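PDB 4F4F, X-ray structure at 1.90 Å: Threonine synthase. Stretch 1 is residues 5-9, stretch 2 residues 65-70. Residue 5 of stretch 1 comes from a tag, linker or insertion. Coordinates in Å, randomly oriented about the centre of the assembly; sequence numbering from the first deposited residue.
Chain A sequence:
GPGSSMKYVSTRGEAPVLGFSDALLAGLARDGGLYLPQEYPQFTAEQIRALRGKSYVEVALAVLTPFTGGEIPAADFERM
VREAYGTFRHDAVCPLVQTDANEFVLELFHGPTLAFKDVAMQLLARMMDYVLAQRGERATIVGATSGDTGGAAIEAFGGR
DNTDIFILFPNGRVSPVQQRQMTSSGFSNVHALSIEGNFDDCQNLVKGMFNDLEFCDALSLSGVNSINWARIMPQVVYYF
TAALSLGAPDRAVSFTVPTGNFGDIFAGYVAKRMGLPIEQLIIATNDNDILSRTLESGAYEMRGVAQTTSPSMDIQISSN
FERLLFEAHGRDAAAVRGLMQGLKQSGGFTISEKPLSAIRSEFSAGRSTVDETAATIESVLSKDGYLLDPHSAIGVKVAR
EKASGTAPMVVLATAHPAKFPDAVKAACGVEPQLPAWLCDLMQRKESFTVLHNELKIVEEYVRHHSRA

Stretch 1 5-9: SMKYV
Stretch 2 (65-70) TPFTGG

Residues 5-9 and 65-70 of threonine synthase lie far apart in sequence and meet in a small contact that buries 256 Å² over both sides. Phe67 and Met6 give the largest shares, 60 and 59 Å², and Gly69 follows with 47 Å².

Stretch 1 is extended throughout. Met6 has phi/psi -84/130, Lys7 -114/162, Tyr8 -131/131 and Val9 -119/155; Tyr8 and Val9 belong to a strand that continues later in the chain. Stretch 2 is compact. Residues 65-68 have helical phi/psi, from -51/-43 at Thr65 to -85/-5 at Thr68, without the regular helical bonds. Gly69 and Gly70 then turn to positive phi, at 62/29 and 72/12. The helical stretch 65-68 is held by Thr68, whose N donates to Thr65 O at 3.0 Å and whose OG1 donates to the same Thr65 O at 2.7 Å. Its chi1 is p (68°). Gly69 N adds a weak bond to Pro66 O at 3.5 Å.

The register is set by Met6 and Gly69, whose CA atoms are 4.5 Å apart. Ser5 meets Gly69, Met6 spans Pro66, Phe67 and Gly69, and Tyr8 meets Phe67.

Phe67 covers the most surface, and its carbonyl takes the stronger hydrogen bond. Tyr8 OH donates to Phe67 O at 2.7 Å, the stronger of the two that join the stretches. The CA-to-CB bond of Tyr8 points sideways, but with chi1 m (-74°) and chi2 -90° the long ring brings its hydroxyl to stretch 2. Phe67 O sits at the edge of the tyrosine ring, near its plane. Tyr8 OH also lies 3.4 Å from Phe67 CB, and it is at the edge of the Phe67 ring, near that plane. The CA-to-CB bond of Phe67 points sideways, with chi1 m (-69°) and chi2 -76°. Both aromatic residues are buried, and Phe67 O gives the polar end of Tyr8 a partner there.

Met6 has its CA-to-CB bond toward stretch 2, and its side chain lies against the backbone carbonyls of Pro66 and Phe67. Its chi angles are t, p, p (-179°, 59°, 71°), so the flexible chain is bent beyond CG. Met6 CB is 3.7 Å from Pro66 O, and Met6 CG is 3.6 Å from Phe67 O. These are contacts of carbon with carbonyl oxygen. Pro66 has a C-gamma exo ring, and its CA-to-CB bond points sideways.

Gly69 lets the backbones come close. Met6 N is 3.7 Å from Gly69 CA. A CB on Gly69 would point toward stretch 1, only 3.2 Å from Met6 N and 3.2 Å from Ser5 OG, so both the tight space and the positive phi suit glycine.

Ser5 comes from the expression tag. Its chi1 is p (55°), and Ser5 OG donates a weak hydrogen bond to Gly69 O at 3.1 Å. The CA-to-CB bond of Lys7 points away from stretch 2, and the residue is modelled only to CB. That of Thr68 also points away, and Val9 and Thr65 are out of reach.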

# COMPACT_ATOMS: atom_id res chain seq x y z
N SER A 5 24.39 -1.37 11.40
CA SER A 5 23.05 -1.99 11.36
C SER A 5 22.48 -1.67 9.97
O SER A 5 23.25 -1.58 9.00
CB SER A 5 22.20 -1.44 12.49
OG SER A 5 22.14 -0.00 12.44
N MET A 6 21.17 -1.47 9.84
CA MET A 6 20.60 -1.29 8.52
C MET A 6 20.72 0.17 8.06
O MET A 6 20.41 1.07 8.80
CB MET A 6 19.13 -1.73 8.54
CG MET A 6 18.42 -1.62 7.20
SD MET A 6 19.23 -2.61 5.95
CE MET A 6 18.73 -4.22 6.59
N LYS A 7 21.22 0.38 6.85
CA LYS A 7 21.24 1.70 6.24
C LYS A 7 20.31 1.68 5.03
O LYS A 7 19.99 0.62 4.51
CB LYS A 7 22.67 2.07 5.82
N TYR A 8 19.93 2.88 4.60
CA TYR A 8 18.99 3.08 3.54
C TYR A 8 19.58 4.07 2.56
O TYR A 8 20.08 5.11 2.95
CB TYR A 8 17.67 3.60 4.12
CG TYR A 8 16.92 2.50 4.83
CD1 TYR A 8 16.01 1.70 4.14
CD2 TYR A 8 17.11 2.25 6.20
CE1 TYR A 8 15.32 0.66 4.77
CE2 TYR A 8 16.46 1.19 6.84
CZ TYR A 8 15.55 0.41 6.13
OH TYR A 8 14.87 -0.63 6.74
N VAL A 9 19.52 3.71 1.28
CA VAL A 9 20.10 4.50 0.20
C VAL A 9 18.99 4.92 -0.78
O VAL A 9 17.95 4.25 -0.87
CB VAL A 9 21.22 3.72 -0.54
CG1 VAL A 9 22.33 3.30 0.46
CG2 VAL A 9 20.65 2.53 -1.31
N THR A 65 12.22 -7.07 12.05
CA THR A 65 13.20 -6.54 12.99
C THR A 65 14.54 -6.12 12.34
O THR A 65 15.06 -5.06 12.65
CB THR A 65 13.43 -7.52 14.18
OG1 THR A 65 12.25 -7.59 14.95
CG2 THR A 65 14.55 -7.09 15.13
N PRO A 66 15.07 -6.95 11.41
CA PRO A 66 16.36 -6.59 10.82
C PRO A 66 16.31 -5.25 10.10
O PRO A 66 17.32 -4.56 10.03
CB PRO A 66 16.67 -7.72 9.84
CG PRO A 66 15.79 -8.85 10.24
CD PRO A 66 14.63 -8.30 11.04
N PHE A 67 15.16 -4.91 9.52
CA PHE A 67 15.01 -3.63 8.85
C PHE A 67 15.11 -2.39 9.75
O PHE A 67 15.42 -1.30 9.25
CB PHE A 67 13.68 -3.57 8.06
CG PHE A 67 13.64 -4.48 6.87
CD1 PHE A 67 14.32 -4.14 5.72
CD2 PHE A 67 12.93 -5.66 6.89
CE1 PHE A 67 14.29 -4.96 4.60
CE2 PHE A 67 12.88 -6.50 5.78
CZ PHE A 67 13.56 -6.15 4.62
N THR A 68 14.84 -2.56 11.05
CA THR A 68 14.84 -1.46 12.00
C THR A 68 16.19 -1.10 12.60
O THR A 68 16.30 -0.11 13.33
CB THR A 68 13.86 -1.70 13.16
OG1 THR A 68 14.32 -2.78 13.97
CG2 THR A 68 12.47 -2.02 12.61
N GLY A 69 17.22 -1.90 12.28
CA GLY A 69 18.61 -1.56 12.55
C GLY A 69 18.92 -1.39 14.03
O GLY A 69 19.78 -0.59 14.40
N GLY A 70 18.18 -2.10 14.87
CA GLY A 70 18.35 -1.95 16.30
C GLY A 70 17.84 -0.66 16.91
O GLY A 70 18.11 -0.41 18.08